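Local coordinates for protein putative glycosidase ph117-related (Bacteroides thetaiotaomicron, PDB 5A7V) that probably cleaves beta-linked mannosides as a member of glycoside hydrolase family GH130, and binds mannose in its pocket, at residues Phe198-Glu210 and Lys220-Glu232. Residues are numbered along the deposited sequence; the frame is centred on the assembly and turned at random.
With MAN (alpha-D-mannopyranose), chain D; BMA (beta-D-mannopyranose), chain C; MAN (alpha-D-mannopyranose), chain E.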
ATOM      1  N   PHE A 198      -9.253 -17.397 -10.165  1.00 14.62           N
ATOM      2  CA  PHE A 198      -9.987 -16.258 -10.722  1.00 14.21           C
ATOM      3  C   PHE A 198     -10.950 -15.660  -9.688  1.00 14.22           C
ATOM      4  O   PHE A 198     -11.067 -14.451  -9.601  1.00 15.27           O
ATOM      5  CB  PHE A 198     -10.738 -16.643 -12.009  1.00 15.85           C
ATOM      6  CG  PHE A 198     -11.409 -15.478 -12.677  1.00 17.02           C
ATOM      7  CD1 PHE A 198     -12.668 -15.066 -12.301  1.00 19.26           C
ATOM      8  CD2 PHE A 198     -10.764 -14.779 -13.694  1.00 18.31           C
ATOM      9  CE1 PHE A 198     -13.269 -13.981 -12.897  1.00 21.68           C
ATOM     10  CE2 PHE A 198     -11.362 -13.702 -14.293  1.00 19.69           C
ATOM     11  CZ  PHE A 198     -12.613 -13.308 -13.905  1.00 21.03           C
ATOM     12  N   ASN A 199     -11.650 -16.528  -8.949  1.00 14.68           N
ATOM     13  CA  ASN A 199     -12.629 -16.101  -7.952  1.00 14.76           C
ATOM     14  C   ASN A 199     -12.067 -15.954  -6.552  1.00 14.11           C
ATOM     15  O   ASN A 199     -12.850 -15.822  -5.594  1.00 15.61           O
ATOM     16  CB  ASN A 199     -13.851 -17.028  -7.932  1.00 17.33           C
ATOM     17  CG  ASN A 199     -14.584 -17.032  -9.227  1.00 18.32           C
ATOM     18  OD1 ASN A 199     -14.747 -15.974  -9.881  1.00 18.75           O
ATOM     19  ND2 ASN A 199     -15.077 -18.212  -9.609  1.00 20.61           N
ATOM     20  N   LEU A 200     -10.738 -15.949  -6.407  1.00 13.38           N
ATOM     21  CA  LEU A 200     -10.116 -15.737  -5.092  1.00 13.88           C
ATOM     22  C   LEU A 200     -10.284 -14.303  -4.638  1.00 12.46           C
ATOM     23  O   LEU A 200      -9.985 -13.345  -5.380  1.00 12.87           O
ATOM     24  CB  LEU A 200      -8.624 -16.055  -5.174  1.00 14.41           C
ATOM     25  CG  LEU A 200      -7.781 -15.809  -3.922  1.00 13.48           C
ATOM     26  CD1 LEU A 200      -8.144 -16.813  -2.859  1.00 15.30           C
ATOM     27  CD2 LEU A 200      -6.314 -15.867  -4.269  1.00 14.69           C
ATOM     28  N   GLY A 201     -10.785 -14.126  -3.408  1.00 12.26           N
ATOM     29  CA  GLY A 201     -10.791 -12.800  -2.795  1.00 12.34           C
ATOM     30  C   GLY A 201      -9.369 -12.479  -2.357  1.00 11.46           C
ATOM     31  O   GLY A 201      -8.736 -13.195  -1.561  1.00 13.01           O
ATOM     32  N   CYS A 202      -8.828 -11.427  -2.915  1.00 11.30           N
ATOM     33  CA  CYS A 202      -7.445 -11.050  -2.703  1.00 10.44           C
ATOM     34  C   CYS A 202      -7.216  -9.567  -2.967  1.00 10.22           C
ATOM     35  O   CYS A 202      -8.030  -8.916  -3.631  1.00 11.17           O
ATOM     36  CB  CYS A 202      -6.509 -11.943  -3.535  1.00 10.70           C
ATOM     37  SG  CYS A 202      -6.807 -11.950  -5.313  1.00 11.97           S
ATOM     38  N   LYS A 203      -6.063  -9.074  -2.506  1.00 10.13           N
ATOM     39  CA  LYS A 203      -5.694  -7.661  -2.596  1.00 10.55           C
ATOM     40  C   LYS A 203      -4.272  -7.471  -2.110  1.00  9.59           C
ATOM     41  O   LYS A 203      -3.679  -8.419  -1.584  1.00 11.32           O
ATOM     42  CB  LYS A 203      -6.682  -6.756  -1.828  1.00 10.36           C
ATOM     43  CG  LYS A 203      -6.844  -7.117  -0.334  1.00 11.42           C
ATOM     44  CD  LYS A 203      -7.745  -6.118   0.424  1.00 11.96           C
ATOM     45  CE  LYS A 203      -9.153  -6.132  -0.082  1.00 12.30           C
ATOM     46  NZ  LYS A 203     -10.028  -5.144   0.601  1.00 13.58           N
ATOM     47  N   SER A 204      -3.739  -6.285  -2.303  1.00  9.69           N
ATOM     48  CA  SER A 204      -2.483  -5.816  -1.674  1.00  8.91           C
ATOM     49  C   SER A 204      -1.237  -6.507  -2.249  1.00  9.17           C
ATOM     50  O   SER A 204      -0.694  -7.442  -1.652  1.00 10.14           O
ATOM     51  CB  SER A 204      -2.565  -5.921  -0.148  1.00  9.26           C
ATOM     52  OG  SER A 204      -3.627  -5.093   0.303  1.00 11.78           O
ATOM     53  N   GLY A 205      -0.822  -6.019  -3.431  1.00  9.05           N
ATOM     54  CA  GLY A 205       0.304  -6.592  -4.167  1.00  9.03           C
ATOM     55  C   GLY A 205       1.519  -5.704  -4.201  1.00  8.52           C
ATOM     56  O   GLY A 205       1.452  -4.576  -4.734  1.00 10.30           O
ATOM     57  N   SER A 206       2.652  -6.197  -3.689  1.00  8.20           N
ATOM     58  CA  SER A 206       3.942  -5.479  -3.556  1.00  8.62           C
ATOM     59  C   SER A 206       4.998  -6.132  -4.456  1.00  8.47           C
ATOM     60  O   SER A 206       5.625  -7.151  -4.109  1.00  8.43           O
ATOM     61  CB  SER A 206       4.397  -5.590  -2.095  1.00  8.42           C
ATOM     62  OG  SER A 206       3.445  -5.011  -1.193  1.00 10.46           O
ATOM     63  N   ILE A 207       5.159  -5.551  -5.649  1.00  9.04           N
ATOM     64  CA  ILE A 207       6.155  -6.009  -6.617  1.00  8.52           C
ATOM     65  C   ILE A 207       7.557  -5.718  -6.100  1.00  8.34           C
ATOM     66  O   ILE A 207       7.801  -4.698  -5.451  1.00  9.88           O
ATOM     67  CB  ILE A 207       5.868  -5.416  -8.003  1.00  9.46           C
ATOM     68  CG1 ILE A 207       4.521  -5.859  -8.519  1.00 10.26           C
ATOM     69  CG2 ILE A 207       6.959  -5.755  -9.019  1.00 10.21           C
ATOM     70  CD1 ILE A 207       4.045  -5.202  -9.808  1.00 11.87           C
ATOM     71  N   LEU A 208       8.507  -6.649  -6.375  1.00  8.61           N
ATOM     72  CA  LEU A 208       9.898  -6.445  -5.991  1.00  9.62           C
ATOM     73  C   LEU A 208      10.598  -5.385  -6.851  1.00  9.54           C
ATOM     74  O   LEU A 208      10.509  -5.468  -8.107  1.00 10.60           O
ATOM     75  CB  LEU A 208      10.651  -7.772  -6.077  1.00 10.67           C
ATOM     76  CG  LEU A 208      12.120  -7.758  -5.687  1.00 11.21           C
ATOM     77  CD1 LEU A 208      12.268  -7.424  -4.197  1.00 11.83           C
ATOM     78  CD2 LEU A 208      12.747  -9.099  -5.977  1.00 13.12           C
ATOM     79  N   THR A 209      11.342  -4.507  -6.204  1.00  9.01           N
ATOM     80  CA  THR A 209      12.089  -3.404  -6.820  1.00  9.71           C
ATOM     81  C   THR A 209      13.490  -3.317  -6.230  1.00  9.76           C
ATOM     82  O   THR A 209      13.801  -3.959  -5.201  1.00 10.81           O
ATOM     83  CB  THR A 209      11.374  -2.046  -6.580  1.00 10.43           C
ATOM     84  OG1 THR A 209      11.471  -1.691  -5.170  1.00 10.52           O
ATOM     85  CG2 THR A 209       9.933  -2.062  -7.013  1.00 10.72           C
ATOM     86  N   GLU A 210      14.327  -2.501  -6.874  1.00  9.98           N
ATOM     87  CA  GLU A 210      15.667  -2.195  -6.418  1.00 10.94           C
ATOM     88  C   GLU A 210      16.018  -0.787  -6.861  1.00 10.60           C
ATOM     89  O   GLU A 210      15.595  -0.365  -7.941  1.00 12.70           O
ATOM     90  CB  GLU A 210      16.695  -3.205  -6.991  1.00 12.70           C
ATOM     91  CG  GLU A 210      18.116  -3.052  -6.481  1.00 16.47           C
ATOM     92  CD  GLU A 210      19.115  -4.047  -7.074  1.00 18.26           C
ATOM     93  OE1 GLU A 210      18.758  -4.696  -8.078  1.00 19.82           O
ATOM     94  OE2 GLU A 210      20.265  -4.141  -6.510  1.00 22.77           O
ATOM     95  N   LYS A 220      13.966  -8.253 -11.488  1.00 14.59           N
ATOM     96  CA  LYS A 220      13.830  -9.692 -11.663  1.00 15.56           C
ATOM     97  C   LYS A 220      14.691 -10.511 -10.701  1.00 15.88           C
ATOM     98  O   LYS A 220      15.793 -10.089 -10.290  1.00 18.15           O
ATOM     99  CB  LYS A 220      14.254 -10.101 -13.065  1.00 17.01           C
ATOM    100  CG  LYS A 220      13.332  -9.587 -14.133  1.00 18.49           C
ATOM    101  CD  LYS A 220      13.853 -10.085 -15.496  1.00 22.15           C
ATOM    102  CE  LYS A 220      13.007  -9.612 -16.622  1.00 29.47           C
ATOM    103  NZ  LYS A 220      13.658 -10.011 -17.924  1.00 28.90           N
ATOM    104  N   ILE A 221      14.184 -11.688 -10.364  1.00 15.16           N
ATOM    105  CA  ILE A 221      14.955 -12.674  -9.583  1.00 15.28           C
ATOM    106  C   ILE A 221      14.766 -14.000 -10.268  1.00 15.91           C
ATOM    107  O   ILE A 221      13.650 -14.378 -10.612  1.00 15.57           O
ATOM    108  CB  ILE A 221      14.490 -12.836  -8.114  1.00 21.72           C
ATOM    109  CG1 ILE A 221      14.559 -11.536  -7.362  1.00 27.62           C
ATOM    110  CG2 ILE A 221      15.313 -13.932  -7.401  1.00 23.84           C
ATOM    111  CD1 ILE A 221      15.893 -11.213  -6.735  1.00 30.50           C
ATOM    112  N   ASP A 222      15.893 -14.668 -10.509  1.00 18.75           N
ATOM    113  CA  ASP A 222      15.912 -15.943 -11.244  1.00 22.07           C
ATOM    114  C   ASP A 222      15.168 -15.811 -12.585  1.00 20.27           C
ATOM    115  O   ASP A 222      14.449 -16.711 -13.047  1.00 22.53           O
ATOM    116  CB  ASP A 222      15.340 -17.059 -10.411  1.00 20.53           C
ATOM    117  CG  ASP A 222      16.165 -17.339  -9.135  1.00 28.58           C
ATOM    118  OD1 ASP A 222      17.388 -17.099  -9.095  1.00 35.30           O
ATOM    119  OD2 ASP A 222      15.583 -17.827  -8.161  1.00 38.32           O
ATOM    120  N   GLY A 223      15.358 -14.654 -13.213  1.00 18.26           N
ATOM    121  CA  GLY A 223      14.835 -14.439 -14.551  1.00 17.74           C
ATOM    122  C   GLY A 223      13.351 -14.060 -14.653  1.00 17.42           C
ATOM    123  O   GLY A 223      12.851 -13.892 -15.773  1.00 23.56           O
ATOM    124  N   LYS A 224      12.668 -13.943 -13.517  1.00 14.79           N
ATOM    125  CA  LYS A 224      11.236 -13.603 -13.501  1.00 14.23           C
ATOM    126  C   LYS A 224      10.948 -12.467 -12.568  1.00 13.06           C
ATOM    127  O   LYS A 224      11.710 -12.176 -11.653  1.00 13.88           O
ATOM    128  CB  LYS A 224      10.359 -14.820 -13.084  1.00 15.14           C
ATOM    129  CG  LYS A 224      10.494 -16.013 -14.037  1.00 19.36           C
ATOM    130  CD  LYS A 224       9.576 -17.171 -13.702  1.00 23.66           C
ATOM    131  CE  LYS A 224       9.803 -18.321 -14.670  1.00 31.29           C
ATOM    132  NZ  LYS A 224      10.145 -19.573 -13.973  1.00 44.04           N
ATOM    133  N   TYR A 225       9.834 -11.796 -12.828  1.00 11.63           N
ATOM    134  CA  TYR A 225       9.343 -10.802 -11.878  1.00 10.26           C
ATOM    135  C   TYR A 225       8.772 -11.506 -10.620  1.00 10.93           C
ATOM    136  O   TYR A 225       8.385 -12.678 -10.676  1.00 11.91           O
ATOM    137  CB  TYR A 225       8.315  -9.906 -12.564  1.00 10.86           C
ATOM    138  CG  TYR A 225       8.874  -9.206 -13.781  1.00 12.39           C
ATOM    139  CD1 TYR A 225       9.800  -8.179 -13.618  1.00 13.39           C
ATOM    140  CD2 TYR A 225       8.499  -9.583 -15.071  1.00 12.94           C
ATOM    141  CE1 TYR A 225      10.334  -7.519 -14.698  1.00 14.90           C
ATOM    142  CE2 TYR A 225       9.031  -8.904 -16.191  1.00 14.54           C
ATOM    143  CZ  TYR A 225       9.964  -7.898 -15.975  1.00 14.68           C
ATOM    144  OH  TYR A 225      10.463  -7.205 -17.071  1.00 18.72           O
ATOM    145  N   PHE A 226       8.665 -10.753  -9.529  1.00 10.17           N
ATOM    146  CA  PHE A 226       8.290 -11.307  -8.240  1.00  9.86           C
ATOM    147  C   PHE A 226       7.380 -10.318  -7.498  1.00  9.96           C
ATOM    148  O   PHE A 226       7.621  -9.113  -7.543  1.00 10.19           O
ATOM    149  CB  PHE A 226       9.544 -11.592  -7.407  1.00 10.81           C
ATOM    150  CG  PHE A 226       9.260 -12.354  -6.139  1.00 10.53           C
ATOM    151  CD1 PHE A 226       8.805 -11.715  -4.985  1.00 11.77           C
ATOM    152  CD2 PHE A 226       9.417 -13.729  -6.105  1.00 11.31           C
ATOM    153  CE1 PHE A 226       8.535 -12.426  -3.836  1.00 12.23           C
ATOM    154  CE2 PHE A 226       9.124 -14.431  -4.946  1.00 12.00           C
ATOM    155  CZ  PHE A 226       8.688 -13.773  -3.810  1.00 11.90           C
ATOM    156  N   MET A 227       6.357 -10.849  -6.814  1.00  9.20           N
ATOM    157  CA  MET A 227       5.449 -10.018  -6.038  1.00  9.30           C
ATOM    158  C   MET A 227       5.081 -10.738  -4.731  1.00  9.47           C
ATOM    159  O   MET A 227       4.693 -11.915  -4.752  1.00 10.29           O
ATOM    160  CB  MET A 227       4.164  -9.774  -6.866  1.00 10.85           C
ATOM    161  CG  MET A 227       3.115  -8.931  -6.190  1.00 12.22           C
ATOM    162  SD  MET A 227       1.672  -8.591  -7.242  1.00 12.45           S
ATOM    163  CE  MET A 227       0.941 -10.205  -7.542  1.00 13.62           C
ATOM    164  N   TYR A 228       5.180 -10.009  -3.620  1.00  8.75           N
ATOM    165  CA  TYR A 228       4.524 -10.426  -2.338  1.00  8.45           C
ATOM    166  C   TYR A 228       3.109  -9.894  -2.397  1.00  7.73           C
ATOM    167  O   TYR A 228       2.890  -8.769  -2.837  1.00 10.08           O
ATOM    168  CB  TYR A 228       5.276  -9.831  -1.124  1.00  8.08           C
ATOM    169  CG  TYR A 228       6.740 -10.231  -1.031  1.00  8.11           C
ATOM    170  CD1 TYR A 228       7.134 -11.365  -0.364  1.00  8.63           C
ATOM    171  CD2 TYR A 228       7.726  -9.472  -1.616  1.00  9.22           C
ATOM    172  CE1 TYR A 228       8.452 -11.767  -0.312  1.00  9.44           C
ATOM    173  CE2 TYR A 228       9.056  -9.844  -1.549  1.00  9.53           C
ATOM    174  CZ  TYR A 228       9.425 -10.992  -0.883  1.00  9.64           C
ATOM    175  OH  TYR A 228      10.751 -11.356  -0.872  1.00 10.10           O
ATOM    176  N   TRP A 229       2.142 -10.668  -1.894  1.00  7.85           N
ATOM    177  CA  TRP A 229       0.790 -10.184  -1.906  1.00  8.35           C
ATOM    178  C   TRP A 229      -0.019 -10.796  -0.772  1.00  8.85           C
ATOM    179  O   TRP A 229       0.336 -11.859  -0.268  1.00  9.23           O
ATOM    180  CB  TRP A 229       0.152 -10.452  -3.309  1.00  9.04           C
ATOM    181  CG  TRP A 229      -0.006 -11.895  -3.601  1.00  9.31           C
ATOM    182  CD1 TRP A 229       0.933 -12.725  -4.163  1.00  9.71           C
ATOM    183  CD2 TRP A 229      -1.161 -12.692  -3.365  1.00  9.42           C
ATOM    184  NE1 TRP A 229       0.449 -13.999  -4.262  1.00 10.80           N
ATOM    185  CE2 TRP A 229      -0.829 -14.031  -3.751  1.00 10.24           C
ATOM    186  CE3 TRP A 229      -2.410 -12.447  -2.766  1.00 10.44           C
ATOM    187  CZ2 TRP A 229      -1.731 -15.082  -3.647  1.00 11.64           C
ATOM    188  CZ3 TRP A 229      -3.293 -13.512  -2.644  1.00 11.55           C
ATOM    189  CH2 TRP A 229      -2.939 -14.823  -3.064  1.00 11.98           C
ATOM    190  N   GLY A 230      -1.120 -10.148  -0.428  1.00  8.54           N
ATOM    191  CA  GLY A 230      -2.091 -10.690   0.505  1.00  9.12           C
ATOM    192  C   GLY A 230      -2.428  -9.787   1.659  1.00  9.56           C
ATOM    193  O   GLY A 230      -1.701  -8.860   1.966  1.00 10.34           O
ATOM    194  N   GLU A 231      -3.564 -10.126   2.240  1.00 11.06           N
ATOM    195  CA  GLU A 231      -4.126  -9.421   3.412  1.00 11.92           C
ATOM    196  C   GLU A 231      -4.027 -10.245   4.724  1.00 11.25           C
ATOM    197  O   GLU A 231      -3.506  -9.761   5.753  1.00 13.83           O
ATOM    198  CB  GLU A 231      -5.577  -9.035   3.102  1.00 12.37           C
ATOM    199  CG  GLU A 231      -6.333  -8.338   4.207  1.00 12.97           C
ATOM    200  CD  GLU A 231      -7.811  -8.172   3.954  1.00 14.69           C
ATOM    201  OE1 GLU A 231      -8.425  -8.873   3.122  1.00 18.82           O
ATOM    202  OE2 GLU A 231      -8.405  -7.292   4.623  1.00 15.30           O
ATOM    203  N   GLU A 232      -4.591 -11.450   4.702  1.00 11.71           N
ATOM    204  CA  GLU A 232      -4.640 -12.298   5.904  1.00 12.41           C
ATOM    205  C   GLU A 232      -3.332 -13.053   6.200  1.00 13.18           C
ATOM    206  O   GLU A 232      -3.114 -13.528   7.303  1.00 15.70           O
ATOM    207  CB  GLU A 232      -5.775 -13.317   5.790  1.00 17.47           C
ATOM    208  CG  GLU A 232      -7.164 -12.700   5.693  1.00 21.31           C
ATOM    209  CD  GLU A 232      -8.297 -13.687   5.380  1.00 31.97           C
ATOM    210  OE1 GLU A 232      -8.083 -14.898   5.380  1.00 45.07           O
ATOM    211  OE2 GLU A 232      -9.411 -13.235   5.134  1.00 41.88           O
TER
HETATM  212  C1  MAN D1485     -12.880  -3.953   2.925  0.50 13.00           C
HETATM  213  C2  MAN D1485     -11.859  -2.906   3.066  0.50 12.93           C
HETATM  214  C3  MAN D1485     -12.396  -1.751   2.250  0.50 11.57           C
HETATM  215  C4  MAN D1485     -12.768  -2.109   0.816  0.50 11.20           C
HETATM  216  C5  MAN D1485     -13.596  -3.379   0.758  0.50 11.48           C
HETATM  217  C6  MAN D1485     -13.576  -4.030  -0.609  0.50 11.66           C
HETATM  218  O1  MAN D1485     -14.069  -3.771   3.596  0.50 15.37           O
HETATM  219  O2  MAN D1485     -10.607  -3.262   2.493  0.50 14.58           O
HETATM  220  O3  MAN D1485     -11.478  -0.652   2.166  0.50 11.58           O
HETATM  221  O4  MAN D1485     -13.536  -1.041   0.232  0.50 10.62           O
HETATM  222  O5  MAN D1485     -13.109  -4.369   1.643  0.50 12.00           O
HETATM  223  O6  MAN D1485     -12.255  -4.366  -1.048  0.50 12.61           O
HETATM  224  C1  BMA C1385     -12.821  -3.860   3.066  0.50 12.75           C
HETATM  225  C2  BMA C1385     -11.980  -2.579   3.052  0.50 12.31           C
HETATM  226  C3  BMA C1385     -12.629  -1.578   2.122  0.50 10.32           C
HETATM  227  C4  BMA C1385     -12.848  -2.197   0.756  0.50 10.24           C
HETATM  228  C5  BMA C1385     -13.487  -3.587   0.857  0.50 11.08           C
HETATM  229  C6  BMA C1385     -13.566  -4.299  -0.480  0.50 11.19           C
HETATM  230  O1  BMA C1385     -12.375  -4.885   3.939  0.50 16.46           O
HETATM  231  O2  BMA C1385     -10.662  -2.848   2.557  0.50 12.70           O
HETATM  232  O3  BMA C1385     -11.866  -0.317   2.011  0.50  9.54           O
HETATM  233  O4  BMA C1385     -13.705  -1.309   0.020  0.50 11.18           O
HETATM  234  O5  BMA C1385     -12.788  -4.465   1.769  0.50 10.47           O
HETATM  235  O6  BMA C1385     -12.286  -4.472  -1.096  0.50 12.18           O
HETATM  236  C1  MAN E1386      -8.172  -3.563   4.459  1.00 14.34           C
HETATM  237  C2  MAN E1386      -7.176  -2.745   3.607  1.00 14.18           C
HETATM  238  C3  MAN E1386      -7.598  -1.307   3.249  1.00 13.00           C
HETATM  239  C4  MAN E1386      -8.227  -0.591   4.459  1.00 12.88           C
HETATM  240  C5  MAN E1386      -8.305  -1.486   5.710  1.00 15.05           C
HETATM  241  C6  MAN E1386      -9.085  -0.819   6.866  1.00 15.04           C
HETATM  242  O1  MAN E1386      -7.487  -4.679   5.248  1.00 14.66           O
HETATM  243  O2  MAN E1386      -6.994  -3.503   2.404  1.00 16.79           O
HETATM  244  O3  MAN E1386      -8.550  -1.261   2.204  1.00 12.61           O
HETATM  245  O4  MAN E1386      -7.457   0.575   4.667  1.00 12.37           O
HETATM  246  O5  MAN E1386      -8.982  -2.717   5.305  1.00 13.86           O
HETATM  247  O6  MAN E1386     -10.443  -0.602   6.462  1.00 13.68           O
HETATM  248  O   HOH W   1      -5.455 -11.219  -0.003  1.00 20.56           O
HETATM  249  O   HOH W   2     -10.420  -6.444   3.129  1.00 23.78           O
HETATM  250  O   HOH W   3       9.744  -8.064  -9.769  1.00 11.49           O
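The Trp229 indole meets segment 198-210 at its six-membered ring: Leu200 CD2 lies obliquely 3.7 Å from CH2, Cys202 CB reaches CZ3, and Lys203 O sits at the edge near the ring plane, as does Met227 O of its own strand. With CG between the backbone N and the carbonyl carbon (chi1 66°), the indole is directed toward Leu200 and Cys202, while NE1 bonds Ala236 O. On the other face of the sheet, Tyr228 has Phe226 CE1 over the centre of one ring face, 3.3 Å above the plane, and Ser206 O at its edge. Met227 SD passes Gly205 CA at 3.9 Å. Antiparallel pairing joins the strands: Ser206 N to Tyr228 O is 2.7 Å and almost straight (170°), Tyr228 N returns to Ser206 O, and Leu208 N binds Phe226 O. Beyond the strand end, Gly230 N bonds Ser204 O at 3.0 Å. These strands belong to one blade of the five-bladed beta-propeller expected of GH130 and lead toward the mannose pocket. There Lys203, bent at chi3 (64°), places NZ 2.9 Å from O6 of either modelled mannose anomer; water 2 accepts from NZ and lies 2.6 Å from Glu231 OE2, one of several acceptors within its reach. Glu231 OE2 is 2.8 Å from O1 of the second mannose. Sugar binding thus draws on both segments, whose pairing probably helps hold Lys203 and Glu231 side by side.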